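Local atomic coordinates of serine protease p27 (Human astrovirus 1, PDB entry 2W5E), a protein that cleaves the viral non-structural polyprotein into its functional products, acting as a trypsin-like serine endopeptidase. Residues C136-V141 with V153-T158; A96-D101 with V120-G125. All blocks are in the same frame, centred on the assembly; numbering follows the deposited sequence.

Overall arrangement
Both contacts belong to the C-terminal of the two six-stranded antiparallel barrels of this chymotrypsin-like protease, the domains between which the charge relay residues His37, Asp65 and Ser127 are gathered. Interaction 1 joins the two strands of the last hairpin, 138-146 and 149-154; interaction 2 sets the end of strand 91-98 against the loop that leads to Ser127. Their centres lie 20 Å apart, on opposite sides of the chain's centre, and their nearest atoms are about 10 Å apart. Each still comes close to the catalytic residues: in interaction 1 the side chain of Val153 is about 5 Å from that of Asp65, and in interaction 2 Gly125 is about 5 Å from the side chain of Ser127.

Interaction 1: C136-V141 with V153-T158; sequences CRVLAV and VIIDPT
Three main-chain hydrogen bonds tie residues 136-141 to residues 153-158. Val141 and Val153 form an antiparallel hydrogen-bonded pair: Val141 N gives to Val153 O at 3.0 Å, and Val153 N returns a bond to Val141 O at 3.1 Å. Two residues further along, Ile155 N points almost straight at Leu139 O (3.0 Å, N-H...O angle 171°). All three donors stand above the plane of the carbonyl they meet, none of them on a lone pair. Leu139 O also receives a CA-H...O contact from Ile154 CA at 3.5 Å, so this carbonyl meets two neighbouring residues of 153-158.

Ala140 and Ile154 make the intervening non-hydrogen-bonded pair, with their CA atoms 4.1 Å apart. The strands are those of the final beta hairpin of the C-terminal barrel in this chymotrypsin-like fold. On its other edge strand 138-146 carries a classic beta bulge, where Leu139 and Ala140 both face Val131.

The side chains pack in two groups. In one, Ala140 CB sits 3.3 Å from the carbonyl oxygen Val153 O, and Ile154 CG1 lies more loosely beside the same methyl; Leu116 touches both side chains. In the other, the branches of Ile155 separate: CG2, in the crowded position between backbone N and carbonyl carbon, rests 3.6 Å from the carbonyl oxygen Leu139 O and also meets Val138 CG1, while CG1, anti to the backbone N (chi1 -169°), carries CD1 to Val141 CG2 at 4.5 Å. Ile66 and Phe68 of the N-terminal barrel touch Ile155 from across the domain interface.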
ATOM      1  N   CYS A 136     -16.403   4.217   3.378  1.00 27.95           N
ATOM      2  CA  CYS A 136     -15.960   3.441   4.536  1.00 27.91           C
ATOM      3  C   CYS A 136     -15.693   4.228   5.808  1.00 28.08           C
ATOM      4  O   CYS A 136     -15.049   3.722   6.725  1.00 28.32           O
ATOM      5  N   ARG A 137     -16.200   5.456   5.871  1.00 28.47           N
ATOM      6  CA  ARG A 137     -16.125   6.275   7.082  1.00 29.00           C
ATOM      7  C   ARG A 137     -17.395   6.099   7.916  1.00 28.56           C
ATOM      8  O   ARG A 137     -18.495   6.089   7.367  1.00 28.22           O
ATOM      9  CB  ARG A 137     -15.940   7.756   6.721  1.00 29.36           C
ATOM     10  CG  ARG A 137     -14.893   8.020   5.638  1.00 32.09           C
ATOM     11  CD  ARG A 137     -13.480   7.858   6.155  1.00 36.16           C
ATOM     12  NE  ARG A 137     -13.024   9.075   6.814  1.00 40.08           N
ATOM     13  CZ  ARG A 137     -12.056   9.871   6.363  1.00 40.78           C
ATOM     14  NH1 ARG A 137     -11.406   9.583   5.239  1.00 41.82           N
ATOM     15  NH2 ARG A 137     -11.733  10.959   7.050  1.00 41.34           N
ATOM     16  N   VAL A 138     -17.240   5.972   9.234  1.00 28.57           N
ATOM     17  CA  VAL A 138     -18.375   5.716  10.136  1.00 28.62           C
ATOM     18  C   VAL A 138     -19.310   6.909  10.229  1.00 28.58           C
ATOM     19  O   VAL A 138     -18.875   8.030  10.504  1.00 28.84           O
ATOM     20  CB  VAL A 138     -17.931   5.360  11.586  1.00 28.84           C
ATOM     21  CG1 VAL A 138     -19.049   4.604  12.325  1.00 28.49           C
ATOM     22  CG2 VAL A 138     -16.694   4.541  11.569  1.00 29.50           C
ATOM     23  N   LEU A 139     -20.596   6.650  10.007  1.00 28.35           N
ATOM     24  CA  LEU A 139     -21.645   7.654  10.156  1.00 28.25           C
ATOM     25  C   LEU A 139     -22.442   7.451  11.443  1.00 28.01           C
ATOM     26  O   LEU A 139     -22.944   8.411  12.029  1.00 28.02           O
ATOM     27  CB  LEU A 139     -22.621   7.581   8.974  1.00 28.27           C
ATOM     28  CG  LEU A 139     -22.123   7.809   7.545  1.00 28.60           C
ATOM     29  CD1 LEU A 139     -23.222   7.454   6.562  1.00 28.27           C
ATOM     30  CD2 LEU A 139     -21.675   9.243   7.350  1.00 28.82           C
ATOM     31  N   ALA A 140     -22.571   6.192  11.861  1.00 27.66           N
ATOM     32  CA  ALA A 140     -23.510   5.820  12.917  1.00 27.32           C
ATOM     33  C   ALA A 140     -23.194   4.457  13.537  1.00 26.93           C
ATOM     34  O   ALA A 140     -22.394   3.693  13.006  1.00 26.19           O
ATOM     35  CB  ALA A 140     -24.941   5.833  12.369  1.00 27.27           C
ATOM     36  N   VAL A 141     -23.845   4.170  14.664  1.00 27.11           N
ATOM     37  CA  VAL A 141     -23.694   2.893  15.376  1.00 27.39           C
ATOM     38  C   VAL A 141     -25.040   2.150  15.427  1.00 27.71           C
ATOM     39  O   VAL A 141     -26.015   2.674  15.970  1.00 27.49           O
ATOM     40  CB  VAL A 141     -23.150   3.121  16.816  1.00 27.44           C
ATOM     41  CG1 VAL A 141     -22.981   1.799  17.556  1.00 26.86           C
ATOM     42  CG2 VAL A 141     -21.831   3.901  16.788  1.00 26.46           C
ATOM     43  N   VAL A 153     -27.845   5.161  15.632  1.00 33.57           N
ATOM     44  CA  VAL A 153     -27.669   6.527  16.126  1.00 34.52           C
ATOM     45  C   VAL A 153     -26.439   7.157  15.477  1.00 34.81           C
ATOM     46  O   VAL A 153     -25.337   6.604  15.553  1.00 34.57           O
ATOM     47  CB  VAL A 153     -27.544   6.592  17.675  1.00 34.52           C
ATOM     48  CG1 VAL A 153     -27.341   8.027  18.139  1.00 35.24           C
ATOM     49  CG2 VAL A 153     -28.784   6.012  18.342  1.00 35.42           C
ATOM     50  N   ILE A 154     -26.645   8.309  14.842  1.00 35.57           N
ATOM     51  CA  ILE A 154     -25.566   9.077  14.214  1.00 36.62           C
ATOM     52  C   ILE A 154     -24.500   9.495  15.234  1.00 37.16           C
ATOM     53  O   ILE A 154     -24.819   9.923  16.348  1.00 37.08           O
ATOM     54  CB  ILE A 154     -26.116  10.302  13.414  1.00 36.72           C
ATOM     55  CG1 ILE A 154     -26.637   9.858  12.046  1.00 37.33           C
ATOM     56  CG2 ILE A 154     -25.049  11.369  13.191  1.00 36.99           C
ATOM     57  CD1 ILE A 154     -28.135   9.731  11.960  1.00 38.50           C
ATOM     58  N   ILE A 155     -23.238   9.347  14.838  1.00 37.79           N
ATOM     59  CA  ILE A 155     -22.102   9.698  15.682  1.00 38.72           C
ATOM     60  C   ILE A 155     -21.331  10.877  15.079  1.00 39.47           C
ATOM     61  O   ILE A 155     -21.233  11.007  13.856  1.00 39.59           O
ATOM     62  CB  ILE A 155     -21.171   8.465  15.917  1.00 38.55           C
ATOM     63  CG1 ILE A 155     -20.137   8.747  17.019  1.00 38.95           C
ATOM     64  CG2 ILE A 155     -20.515   7.997  14.608  1.00 38.15           C
ATOM     65  CD1 ILE A 155     -19.285   7.536  17.421  1.00 38.84           C
ATOM     66  N   ASP A 156     -20.809  11.744  15.941  1.00 40.45           N
ATOM     67  CA  ASP A 156     -19.914  12.819  15.509  1.00 41.63           C
ATOM     68  C   ASP A 156     -18.731  12.973  16.487  1.00 41.96           C
ATOM     69  O   ASP A 156     -18.771  12.412  17.583  1.00 41.79           O
ATOM     70  CB  ASP A 156     -20.686  14.133  15.259  1.00 41.94           C
ATOM     71  CG  ASP A 156     -21.247  14.748  16.524  1.00 43.06           C
ATOM     72  OD1 ASP A 156     -20.452  15.236  17.348  1.00 44.80           O
ATOM     73  OD2 ASP A 156     -22.487  14.777  16.677  1.00 44.41           O
ATOM     74  N   PRO A 157     -17.661  13.694  16.080  1.00 42.45           N
ATOM     75  CA  PRO A 157     -16.453  13.799  16.911  1.00 42.80           C
ATOM     76  C   PRO A 157     -16.656  14.334  18.338  1.00 43.13           C
ATOM     77  O   PRO A 157     -15.830  14.051  19.212  1.00 43.25           O
ATOM     78  CB  PRO A 157     -15.557  14.747  16.106  1.00 42.80           C
ATOM     79  CG  PRO A 157     -16.004  14.571  14.706  1.00 42.67           C
ATOM     80  CD  PRO A 157     -17.491  14.422  14.807  1.00 42.56           C
ATOM     81  N   THR A 158     -17.735  15.082  18.574  1.00 43.31           N
ATOM     82  CA  THR A 158     -17.997  15.653  19.899  1.00 43.61           C
ATOM     83  C   THR A 158     -18.567  14.626  20.877  1.00 43.74           C
ATOM     84  O   THR A 158     -18.645  14.886  22.080  1.00 43.80           O
ATOM     85  CB  THR A 158     -18.935  16.889  19.846  1.00 43.64           C
ATOM     86  OG1 THR A 158     -20.284  16.469  19.605  1.00 43.80           O
ATOM     87  CG2 THR A 158     -18.494  17.877  18.763  1.00 43.79           C
TER

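Interaction 2: A96-D101 with V120-G125; sequences AYVNED and VRTQDG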
ATOM      1  N   ALA A  96     -20.982  -6.101  10.406  1.00 25.00           N
ATOM      2  CA  ALA A  96     -21.305  -6.654  11.719  1.00 25.30           C
ATOM      3  C   ALA A  96     -20.804  -8.081  11.878  1.00 25.63           C
ATOM      4  O   ALA A  96     -20.633  -8.807  10.892  1.00 25.43           O
ATOM      5  CB  ALA A  96     -22.813  -6.603  11.949  1.00 25.41           C
ATOM      6  N   TYR A  97     -20.555  -8.473  13.127  1.00 25.94           N
ATOM      7  CA  TYR A  97     -20.390  -9.878  13.461  1.00 26.54           C
ATOM      8  C   TYR A  97     -21.731 -10.419  13.936  1.00 26.77           C
ATOM      9  O   TYR A  97     -22.295  -9.942  14.917  1.00 26.50           O
ATOM     10  CB  TYR A  97     -19.305 -10.097  14.520  1.00 26.92           C
ATOM     11  CG  TYR A  97     -17.912 -10.233  13.950  1.00 27.37           C
ATOM     12  CD1 TYR A  97     -17.547 -11.352  13.206  1.00 27.89           C
ATOM     13  CD2 TYR A  97     -16.956  -9.243  14.161  1.00 27.07           C
ATOM     14  CE1 TYR A  97     -16.270 -11.480  12.679  1.00 28.42           C
ATOM     15  CE2 TYR A  97     -15.673  -9.361  13.644  1.00 28.31           C
ATOM     16  CZ  TYR A  97     -15.338 -10.477  12.901  1.00 27.95           C
ATOM     17  OH  TYR A  97     -14.065 -10.596  12.398  1.00 28.98           O
ATOM     18  N   VAL A  98     -22.247 -11.393  13.199  1.00 27.37           N
ATOM     19  CA  VAL A  98     -23.525 -12.009  13.512  1.00 28.08           C
ATOM     20  C   VAL A  98     -23.221 -13.455  13.849  1.00 28.11           C
ATOM     21  O   VAL A  98     -22.850 -14.233  12.974  1.00 27.68           O
ATOM     22  CB  VAL A  98     -24.511 -11.914  12.325  1.00 28.21           C
ATOM     23  CG1 VAL A  98     -25.828 -12.598  12.663  1.00 28.66           C
ATOM     24  CG2 VAL A  98     -24.749 -10.453  11.933  1.00 28.69           C
ATOM     25  N   ASN A  99     -23.361 -13.798  15.129  1.00 28.66           N
ATOM     26  CA  ASN A  99     -22.878 -15.074  15.645  1.00 29.24           C
ATOM     27  C   ASN A  99     -21.394 -15.241  15.282  1.00 29.17           C
ATOM     28  O   ASN A  99     -20.603 -14.351  15.578  1.00 29.15           O
ATOM     29  CB  ASN A  99     -23.777 -16.228  15.175  1.00 29.82           C
ATOM     30  CG  ASN A  99     -25.206 -16.101  15.705  1.00 31.38           C
ATOM     31  OD1 ASN A  99     -25.420 -15.681  16.845  1.00 32.42           O
ATOM     32  ND2 ASN A  99     -26.187 -16.451  14.874  1.00 33.00           N
ATOM     33  N   GLU A 100     -21.006 -16.327  14.626  1.00 29.02           N
ATOM     34  CA  GLU A 100     -19.584 -16.497  14.294  1.00 29.39           C
ATOM     35  C   GLU A 100     -19.135 -15.825  12.984  1.00 28.53           C
ATOM     36  O   GLU A 100     -17.947 -15.846  12.655  1.00 28.03           O
ATOM     37  CB  GLU A 100     -19.162 -17.973  14.309  1.00 30.07           C
ATOM     38  CG  GLU A 100     -20.249 -18.973  14.027  1.00 33.14           C
ATOM     39  CD  GLU A 100     -21.016 -19.398  15.278  1.00 36.06           C
ATOM     40  OE1 GLU A 100     -22.157 -18.928  15.457  1.00 37.32           O
ATOM     41  OE2 GLU A 100     -20.486 -20.199  16.080  1.00 39.61           O
ATOM     42  N   ASP A 101     -20.076 -15.216  12.266  1.00 27.56           N
ATOM     43  CA  ASP A 101     -19.835 -14.780  10.887  1.00 27.18           C
ATOM     44  C   ASP A 101     -19.772 -13.273  10.706  1.00 25.99           C
ATOM     45  O   ASP A 101     -20.524 -12.525  11.331  1.00 25.17           O
ATOM     46  CB  ASP A 101     -20.930 -15.319   9.960  1.00 27.57           C
ATOM     47  CG  ASP A 101     -21.040 -16.826  10.001  1.00 28.93           C
ATOM     48  OD1 ASP A 101     -20.005 -17.508   9.890  1.00 30.15           O
ATOM     49  OD2 ASP A 101     -22.175 -17.330  10.135  1.00 31.53           O
ATOM     50  N   VAL A 120     -31.549  -4.131   6.307  1.00 34.51           N
ATOM     51  CA  VAL A 120     -30.523  -5.046   6.820  1.00 35.42           C
ATOM     52  C   VAL A 120     -30.751  -6.460   6.291  1.00 36.16           C
ATOM     53  O   VAL A 120     -31.866  -6.817   5.918  1.00 36.15           O
ATOM     54  CB  VAL A 120     -30.420  -5.038   8.380  1.00 35.31           C
ATOM     55  CG1 VAL A 120     -29.825  -3.730   8.875  1.00 35.08           C
ATOM     56  CG2 VAL A 120     -31.774  -5.311   9.044  1.00 34.98           C
ATOM     57  N   ARG A 121     -29.686  -7.255   6.258  1.00 37.28           N
ATOM     58  CA  ARG A 121     -29.745  -8.599   5.692  1.00 38.52           C
ATOM     59  C   ARG A 121     -30.101  -9.681   6.715  1.00 39.40           C
ATOM     60  O   ARG A 121     -30.440 -10.808   6.341  1.00 39.72           O
ATOM     61  CB  ARG A 121     -28.437  -8.938   4.966  1.00 38.58           C
ATOM     62  CG  ARG A 121     -28.246  -8.188   3.643  1.00 39.02           C
ATOM     63  CD  ARG A 121     -29.131  -8.761   2.549  1.00 39.89           C
ATOM     64  NE  ARG A 121     -29.318  -7.838   1.433  1.00 41.40           N
ATOM     65  CZ  ARG A 121     -30.099  -8.079   0.381  1.00 41.92           C
ATOM     66  NH1 ARG A 121     -30.779  -9.219   0.295  1.00 41.58           N
ATOM     67  NH2 ARG A 121     -30.203  -7.175  -0.589  1.00 42.48           N
ATOM     68  N   THR A 122     -30.020  -9.340   7.998  1.00 40.29           N
ATOM     69  CA  THR A 122     -30.450 -10.259   9.051  1.00 41.34           C
ATOM     70  C   THR A 122     -31.285  -9.558  10.118  1.00 41.89           C
ATOM     71  O   THR A 122     -31.150  -8.352  10.340  1.00 41.94           O
ATOM     72  CB  THR A 122     -29.261 -11.030   9.698  1.00 41.41           C
ATOM     73  OG1 THR A 122     -29.770 -12.055  10.560  1.00 42.48           O
ATOM     74  CG2 THR A 122     -28.364 -10.107  10.504  1.00 41.03           C
ATOM     75  N   GLN A 123     -32.165 -10.322  10.758  1.00 42.74           N
ATOM     76  CA  GLN A 123     -32.921  -9.828  11.902  1.00 43.69           C
ATOM     77  C   GLN A 123     -32.096 -10.044  13.168  1.00 43.93           C
ATOM     78  O   GLN A 123     -32.375  -9.448  14.208  1.00 44.45           O
ATOM     79  CB  GLN A 123     -34.276 -10.536  12.014  1.00 43.65           C
ATOM     80  CG  GLN A 123     -35.211 -10.319  10.825  1.00 44.15           C
ATOM     81  CD  GLN A 123     -36.610 -10.888  11.050  1.00 44.63           C
ATOM     82  OE1 GLN A 123     -37.022 -11.149  12.186  1.00 46.29           O
ATOM     83  NE2 GLN A 123     -37.348 -11.076   9.963  1.00 45.63           N
ATOM     84  N   ASP A 124     -31.066 -10.884  13.049  1.00 44.21           N
ATOM     85  CA  ASP A 124     -30.175 -11.255  14.157  1.00 44.24           C
ATOM     86  C   ASP A 124     -29.377 -10.091  14.755  1.00 43.33           C
ATOM     87  O   ASP A 124     -29.505  -8.943  14.329  1.00 43.89           O
ATOM     88  CB  ASP A 124     -29.212 -12.363  13.713  1.00 44.68           C
ATOM     89  CG  ASP A 124     -29.912 -13.686  13.455  1.00 46.52           C
ATOM     90  OD1 ASP A 124     -30.588 -14.194  14.379  1.00 48.89           O
ATOM     91  OD2 ASP A 124     -29.767 -14.228  12.334  1.00 48.29           O
ATOM     92  N   GLY A 125     -28.542 -10.417  15.741  1.00 42.30           N
ATOM     93  CA  GLY A 125     -27.788  -9.438  16.514  1.00 40.44           C
ATOM     94  C   GLY A 125     -26.724  -8.655  15.763  1.00 39.23           C
ATOM     95  O   GLY A 125     -25.625  -9.155  15.511  1.00 38.98           O
TER
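Val98 meets two side chains of residues 120-125 at different angles, one end-on and one crosswise. With CG1 anti to the backbone N (chi1 179°) and CG2 anti to the carbonyl carbon, both methyls are presented to the loop. Thr122 comes tip to tip: its CG2, held in the crowded position between its own backbone N and carbonyl carbon, stands 3.9 Å from Val98 CG2 and slightly farther from CG1. Asp124 instead crosses the valine at about a right angle, touching it with CB, which lies 3.6 Å from Val98 CG1. Val98 CG2 also packs 3.9 Å from Gly125 O.

The turn of Thr122 that offers its methyl to Val98 places OG1 anti to its backbone N (chi1 -171°). There OG1 accepts from Asp124 N at 3.0 Å (N-H...O angle 158°), closing an ST turn, a geometry consistent with Asp124 CB being held against the valine. This loop, between strands 115-119 and 130-132 of the C-terminal barrel, runs on to the nucleophile Ser127, as in other chymotrypsin-like proteases. On the facing side, a type II' beta turn from Val98 to Asp101 joins strands 91-98 and 101-112. Its two ends are paired by Val98 N to Asp101 O at 2.8 Å and by the reciprocal bond from Asp101 N to Val98 O.

The main chains approach without pairing: Tyr97 O and Gly125 O, two acceptors, lie 3.5 Å apart. Met126 and Val103 also touch the side chain of Val98. Beyond the contact, Arg121 NH2 forms a salt bridge with Asp101 OD2 of a second subunit, whose His2 meets the Tyr97 ring edge-to-face.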